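Local structure of delta (Bacillus subtilis, 3ZH9) at residues 177-182 with 285-290; 217-222 with 252-257. The protein probably acts as the wrench that opens the dimeric beta sliding ring, as part of the complex that loads this ring onto primed DNA for replication. One frame throughout, in Å; residues are numbered along the deposited sequence.

In the fold
Contact 1 closes a long chain segment, and contact 2 is nested inside it. The order along the chain is 177-182, 217-222, 252-257, 285-290. The centres of the two contacts lie about 14 Å apart. In contact 1 the loop between helices 168-177 and 182-195 meets the start of helix 286-296. Contact 2 packs helix 215-227 on helix 248-269, wholly within the C-terminal family region. The two touch through N179 and Q217, and E216, next to Q217, accepts hydrogen bonds from N179 and H181. Contact 1 thus joins the helices that follow the N-terminal AAA+-like parallel sheet to the C-terminal helical region, whose interior contains contact 2.

Contact 1: residues 177-182 with 285-290. With SO4 (sulfate ion), chain B; SO4 (sulfate ion), chain E.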
loop_
_atom_site.group_PDB
_atom_site.type_symbol
_atom_site.label_atom_id
_atom_site.label_comp_id
_atom_site.label_asym_id
_atom_site.label_seq_id
_atom_site.Cartn_x
_atom_site.Cartn_y
_atom_site.Cartn_z
ATOM N N LEU A 177 11.210 -8.626 -6.166
ATOM C CA LEU A 177 12.081 -8.635 -4.999
ATOM C C LEU A 177 11.399 -8.040 -3.775
ATOM O O LEU A 177 11.630 -8.475 -2.652
ATOM C CB LEU A 177 13.378 -7.862 -5.285
ATOM C CG LEU A 177 14.414 -8.536 -6.189
ATOM C CD1 LEU A 177 15.514 -7.542 -6.552
ATOM C CD2 LEU A 177 14.998 -9.785 -5.543
ATOM N N VAL A 178 10.565 -7.030 -3.987
ATOM C CA VAL A 178 9.962 -6.361 -2.849
ATOM C C VAL A 178 8.519 -6.797 -2.686
ATOM O O VAL A 178 7.754 -6.178 -1.937
ATOM C CB VAL A 178 10.085 -4.823 -2.944
ATOM C CG1 VAL A 178 11.574 -4.435 -3.020
ATOM C CG2 VAL A 178 9.304 -4.284 -4.133
ATOM N N ASN A 179 8.168 -7.879 -3.377
ATOM C CA ASN A 179 6.831 -8.463 -3.268
ATOM C C ASN A 179 5.733 -7.471 -3.613
ATOM O O ASN A 179 4.666 -7.497 -3.002
ATOM C CB ASN A 179 6.579 -8.995 -1.852
ATOM C CG ASN A 179 5.702 -10.251 -1.840
ATOM O OD1 ASN A 179 5.751 -11.060 -2.763
ATOM N ND2 ASN A 179 4.895 -10.408 -0.797
ATOM N N GLY A 180 5.998 -6.576 -4.563
ATOM C CA GLY A 180 4.956 -5.695 -5.059
ATOM C C GLY A 180 4.571 -4.475 -4.224
ATOM O O GLY A 180 3.782 -3.658 -4.681
ATOM N N HIS A 181 5.101 -4.330 -3.013
ATOM C CA HIS A 181 4.766 -3.152 -2.189
ATOM C C HIS A 181 5.202 -1.839 -2.851
ATOM O O HIS A 181 6.390 -1.665 -3.166
ATOM C CB HIS A 181 5.425 -3.261 -0.819
ATOM C CG HIS A 181 4.907 -4.391 0.008
ATOM N ND1 HIS A 181 3.748 -4.299 0.749
ATOM C CD2 HIS A 181 5.382 -5.646 0.200
ATOM C CE1 HIS A 181 3.534 -5.448 1.369
ATOM N NE2 HIS A 181 4.511 -6.280 1.056
ATOM N N LEU A 182 4.258 -0.919 -3.057
ATOM C CA LEU A 182 4.572 0.331 -3.756
ATOM C C LEU A 182 5.535 1.183 -2.950
ATOM O O LEU A 182 6.427 1.806 -3.508
ATOM C CB LEU A 182 3.312 1.136 -4.117
ATOM C CG LEU A 182 2.371 0.499 -5.156
ATOM C CD1 LEU A 182 1.334 1.502 -5.710
ATOM C CD2 LEU A 182 3.153 -0.150 -6.295
ATOM N N HIS A 285 -3.535 -6.353 0.067
ATOM C CA HIS A 285 -3.292 -5.899 -1.302
ATOM C C HIS A 285 -3.497 -7.042 -2.290
ATOM O O HIS A 285 -3.012 -8.154 -2.072
ATOM C CB HIS A 285 -1.889 -5.302 -1.459
ATOM C CG HIS A 285 -1.806 -3.854 -1.085
ATOM N ND1 HIS A 285 -2.217 -2.842 -1.929
ATOM C CD2 HIS A 285 -1.363 -3.248 0.041
ATOM C CE1 HIS A 285 -2.034 -1.675 -1.337
ATOM N NE2 HIS A 285 -1.515 -1.892 -0.141
ATOM N N PRO A 286 -4.226 -6.766 -3.378
ATOM C CA PRO A 286 -4.550 -7.733 -4.436
ATOM C C PRO A 286 -3.308 -8.437 -4.999
ATOM O O PRO A 286 -3.391 -9.596 -5.399
ATOM C CB PRO A 286 -5.192 -6.860 -5.522
ATOM C CG PRO A 286 -5.712 -5.666 -4.796
ATOM C CD PRO A 286 -4.735 -5.419 -3.685
ATOM N N PHE A 287 -2.176 -7.736 -5.037
ATOM C CA PHE A 287 -0.928 -8.325 -5.520
ATOM C C PHE A 287 -0.568 -9.554 -4.690
ATOM O O PHE A 287 -0.189 -10.610 -5.229
ATOM C CB PHE A 287 0.210 -7.300 -5.448
ATOM C CG PHE A 287 1.512 -7.804 -5.998
ATOM C CD1 PHE A 287 2.294 -8.681 -5.273
ATOM C CD2 PHE A 287 1.961 -7.386 -7.248
ATOM C CE1 PHE A 287 3.496 -9.150 -5.781
ATOM C CE2 PHE A 287 3.154 -7.845 -7.757
ATOM C CZ PHE A 287 3.925 -8.729 -7.025
ATOM N N ARG A 288 -0.681 -9.404 -3.372
ATOM C CA ARG A 288 -0.355 -10.480 -2.442
ATOM C C ARG A 288 -1.481 -11.546 -2.389
ATOM O O ARG A 288 -1.228 -12.747 -2.191
ATOM C CB ARG A 288 -0.036 -9.890 -1.056
ATOM C CG ARG A 288 0.314 -10.927 -0.004
ATOM C CD ARG A 288 1.311 -10.422 1.047
ATOM N NE ARG A 288 1.590 -11.476 2.022
ATOM C CZ ARG A 288 1.094 -11.506 3.255
ATOM N NH1 ARG A 288 0.312 -10.514 3.677
ATOM N NH2 ARG A 288 1.389 -12.525 4.070
ATOM N N VAL A 289 -2.721 -11.113 -2.600
ATOM C CA VAL A 289 -3.827 -12.065 -2.665
ATOM C C VAL A 289 -3.670 -12.991 -3.886
ATOM O O VAL A 289 -3.896 -14.198 -3.796
ATOM C CB VAL A 289 -5.191 -11.363 -2.701
ATOM C CG1 VAL A 289 -6.290 -12.341 -3.098
ATOM C CG2 VAL A 289 -5.490 -10.690 -1.346
ATOM N N LYS A 290 -3.260 -12.426 -5.018
ATOM C CA LYS A 290 -3.034 -13.227 -6.224
ATOM C C LYS A 290 -2.031 -14.354 -5.977
ATOM O O LYS A 290 -2.257 -15.500 -6.383
ATOM C CB LYS A 290 -2.577 -12.351 -7.395
ATOM C CG LYS A 290 -2.432 -13.115 -8.695
ATOM C CD LYS A 290 -3.680 -13.951 -8.961
ATOM C CE LYS A 290 -3.425 -15.012 -10.022
HETATM S S SO4 B . 2.510 -0.589 0.798
HETATM O O1 SO4 B . 2.624 0.217 -0.418
HETATM O O2 SO4 B . 2.104 -1.947 0.430
HETATM O O3 SO4 B . 1.510 0.024 1.678
HETATM O O4 SO4 B . 3.786 -0.665 1.509
HETATM S S SO4 E . -0.559 -6.488 2.291
HETATM O O1 SO4 E . -1.930 -6.245 2.726
HETATM O O2 SO4 E . 0.131 -7.307 3.286
HETATM O O3 SO4 E . 0.133 -5.212 2.141
HETATM O O4 SO4 E . -0.573 -7.181 1.006
HETATM O O HOH W 1 3.471 -12.811 0.289
#
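The CA of G180 sits over the centre of one face of the F287 ring. It is 3.7 Å from the F287 ring centroid and only 9° off the ring normal, a CH-pi contact. F287 carries CG anti to its backbone N (chi1 -177°), which sends the ring off the helix start toward the turn. Lacking a side chain, G180 lets the ring come this close. The carbonyl of N179 approaches obliquely, with N179 O 3.4 Å from F287 CE1. Beside the ring, the N179 amide and the R288 guanidinium are turned 61° apart. A water joins them, accepting from N179 ND2 at 3.0 Å and from R288 NE at 2.9 Å.

N179 ND2 also donates to E216 OE1, and so does H181 NE2. H181 ND1 donates to O2 of the chain B sulfate at 2.9 Å, near the plane of its ring. With both ring nitrogens donating, to a carboxylate and to a sulfate, H181 is probably protonated. The chain E sulfate sits by the N-terminus of helix 286-296, where H285 N donates to its O1 at 3.1 Å and also to its O4. R288 NH1 adds a weak bond to O2. Both ions probably come from the crystallisation liquor.

The turn itself is type I' from V178 to H181. N179, with positive phi, is the C-prime residue of the Schellman motif ending helix 168-177, while H181 and H285 are N-caps. F287 also touches A148 at the start of helix 148-160, V178 packs on helix 182-195, and P286 and V289 rest on helix 275-282.

Contact 2: residues 217-222 with 252-257; sequences QNIFEL and MALISN
Helices 217-222 and 252-257 cross at -64°, their axes coming within 9.8 Å of each other. The backbones are nearest at I219 and I255, whose CA atoms are 6.2 Å apart. The interface is small, and the side chains that meet in it are apolar. I219 is its centre: its side chain points at the other helix and touches it with two branches.

The first branch goes to L254. I219 CG1 lies 3.8 Å from L254 CB, and the two side chains meet at about a right angle. I219 CG1 is also 4.1 Å from L254 CD1, a methyl. The second branch lies against the backbone of the other helix. I219 CG2 is 3.9 Å from I255 CA and passes close to the carbonyl oxygen of L254. I219 CG2 is also 4.1 Å from I255 CG1. The fork of I219 follows from its first torsion (chi1 -62°), which puts CG1 beside the backbone N and CG2 anti to it. In this way the residue straddles the L254-I255 step. One turn further on, L222 adds a looser methyl contact, with L222 CD2 4.3 Å from I255 CD1. I219, L222 and I255 are all buried, so the contact belongs to the hydrophobic interior.

Other helices of the C-terminal region continue this packing. I219 also touches L241 of helix 231-243, and L222 rests on S234 and I237 of the same helix. Helix 301-319 receives I255 on L311, and M252 packs on L311 and M314. In this all-helical bundle, helix 231-243 thus packs on the 217-222 side of the pair and helix 301-319 on the 252-257 side.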
loop_
_atom_site.group_PDB
_atom_site.type_symbol
_atom_site.label_atom_id
_atom_site.label_comp_id
_atom_site.label_asym_id
_atom_site.label_seq_id
_atom_site.Cartn_x
_atom_site.Cartn_y
_atom_site.Cartn_z
ATOM N N GLN A 217 9.187 -11.760 0.868
ATOM C CA GLN A 217 9.310 -12.444 -0.414
ATOM C C GLN A 217 10.039 -13.775 -0.225
ATOM O O GLN A 217 9.678 -14.798 -0.837
ATOM C CB GLN A 217 10.035 -11.559 -1.430
ATOM C CG GLN A 217 10.646 -12.340 -2.585
ATOM C CD GLN A 217 9.604 -12.855 -3.541
ATOM O OE1 GLN A 217 8.487 -12.358 -3.564
ATOM N NE2 GLN A 217 9.961 -13.856 -4.334
ATOM N N ASN A 218 11.060 -13.770 0.632
ATOM C CA ASN A 218 11.778 -15.005 0.948
ATOM C C ASN A 218 10.839 -16.063 1.532
ATOM O O ASN A 218 10.868 -17.225 1.113
ATOM C CB ASN A 218 12.960 -14.737 1.880
ATOM C CG ASN A 218 14.230 -14.365 1.118
ATOM O OD1 ASN A 218 14.569 -14.991 0.113
ATOM N ND2 ASN A 218 14.916 -13.334 1.576
ATOM N N ILE A 219 9.997 -15.651 2.480
ATOM C CA ILE A 219 8.981 -16.547 3.056
ATOM C C ILE A 219 8.082 -17.115 1.962
ATOM O O ILE A 219 7.847 -18.324 1.903
ATOM C CB ILE A 219 8.097 -15.829 4.109
ATOM C CG1 ILE A 219 8.934 -15.349 5.296
ATOM C CG2 ILE A 219 6.935 -16.729 4.558
ATOM C CD1 ILE A 219 10.018 -16.310 5.713
ATOM N N PHE A 220 7.578 -16.247 1.088
ATOM C CA PHE A 220 6.762 -16.720 -0.026
ATOM C C PHE A 220 7.491 -17.817 -0.801
ATOM O O PHE A 220 6.938 -18.888 -1.078
ATOM C CB PHE A 220 6.385 -15.569 -0.977
ATOM C CG PHE A 220 5.621 -16.025 -2.194
ATOM C CD1 PHE A 220 4.275 -16.352 -2.103
ATOM C CD2 PHE A 220 6.251 -16.149 -3.421
ATOM C CE1 PHE A 220 3.569 -16.786 -3.216
ATOM C CE2 PHE A 220 5.553 -16.582 -4.531
ATOM C CZ PHE A 220 4.208 -16.906 -4.427
ATOM N N GLU A 221 8.737 -17.544 -1.149
ATOM C CA GLU A 221 9.518 -18.462 -1.983
ATOM C C GLU A 221 9.816 -19.752 -1.248
ATOM O O GLU A 221 9.795 -20.842 -1.837
ATOM C CB GLU A 221 10.831 -17.810 -2.430
ATOM C CG GLU A 221 10.673 -16.804 -3.564
ATOM C CD GLU A 221 10.074 -17.421 -4.826
ATOM O OE1 GLU A 221 10.060 -18.669 -4.944
ATOM O OE2 GLU A 221 9.613 -16.651 -5.700
ATOM N N LEU A 222 10.106 -19.630 0.040
ATOM C CA LEU A 222 10.362 -20.807 0.848
ATOM C C LEU A 222 9.164 -21.740 0.756
ATOM O O LEU A 222 9.317 -22.953 0.698
ATOM C CB LEU A 222 10.585 -20.402 2.299
ATOM C CG LEU A 222 10.619 -21.539 3.317
ATOM C CD1 LEU A 222 11.707 -22.532 2.954
ATOM C CD2 LEU A 222 10.842 -20.959 4.710
ATOM N N MET A 252 8.786 -17.632 11.879
ATOM C CA MET A 252 7.640 -18.497 12.090
ATOM C C MET A 252 6.342 -17.707 11.962
ATOM O O MET A 252 5.379 -18.164 11.334
ATOM C CB MET A 252 7.744 -19.150 13.464
ATOM C CG MET A 252 6.496 -19.915 13.892
ATOM S SD MET A 252 6.177 -19.711 15.659
ATOM C CE MET A 252 5.782 -17.961 15.733
ATOM N N ALA A 253 6.328 -16.516 12.553
ATOM C CA ALA A 253 5.162 -15.646 12.494
ATOM C C ALA A 253 4.803 -15.313 11.050
ATOM O O ALA A 253 3.644 -15.400 10.662
ATOM C CB ALA A 253 5.415 -14.363 13.292
ATOM N N LEU A 254 5.798 -14.933 10.252
ATOM C CA LEU A 254 5.564 -14.650 8.833
ATOM C C LEU A 254 5.079 -15.883 8.040
ATOM O O LEU A 254 4.224 -15.770 7.170
ATOM C CB LEU A 254 6.828 -14.079 8.188
ATOM C CG LEU A 254 7.385 -12.796 8.823
ATOM C CD1 LEU A 254 8.696 -12.375 8.155
ATOM C CD2 LEU A 254 6.381 -11.652 8.801
ATOM N N ILE A 255 5.660 -17.045 8.321
ATOM C CA ILE A 255 5.207 -18.280 7.716
ATOM C C ILE A 255 3.740 -18.465 8.106
ATOM O O ILE A 255 2.882 -18.692 7.261
ATOM C CB ILE A 255 6.063 -19.470 8.184
ATOM C CG1 ILE A 255 7.481 -19.338 7.624
ATOM C CG2 ILE A 255 5.430 -20.803 7.748
ATOM C CD1 ILE A 255 8.500 -20.300 8.260
ATOM N N SER A 256 3.460 -18.310 9.393
ATOM C CA SER A 256 2.098 -18.407 9.901
ATOM C C SER A 256 1.142 -17.435 9.193
ATOM O O SER A 256 0.060 -17.827 8.768
ATOM C CB SER A 256 2.086 -18.187 11.425
ATOM O OG SER A 256 0.777 -18.333 11.946
ATOM N N ASN A 257 1.533 -16.168 9.069
ATOM C CA ASN A 257 0.694 -15.185 8.384
ATOM C C ASN A 257 0.373 -15.593 6.931
ATOM O O ASN A 257 -0.716 -15.330 6.419
ATOM C CB ASN A 257 1.369 -13.799 8.366
ATOM C CG ASN A 257 1.607 -13.228 9.764
ATOM O OD1 ASN A 257 0.895 -13.542 10.720
ATOM N ND2 ASN A 257 2.619 -12.371 9.880
#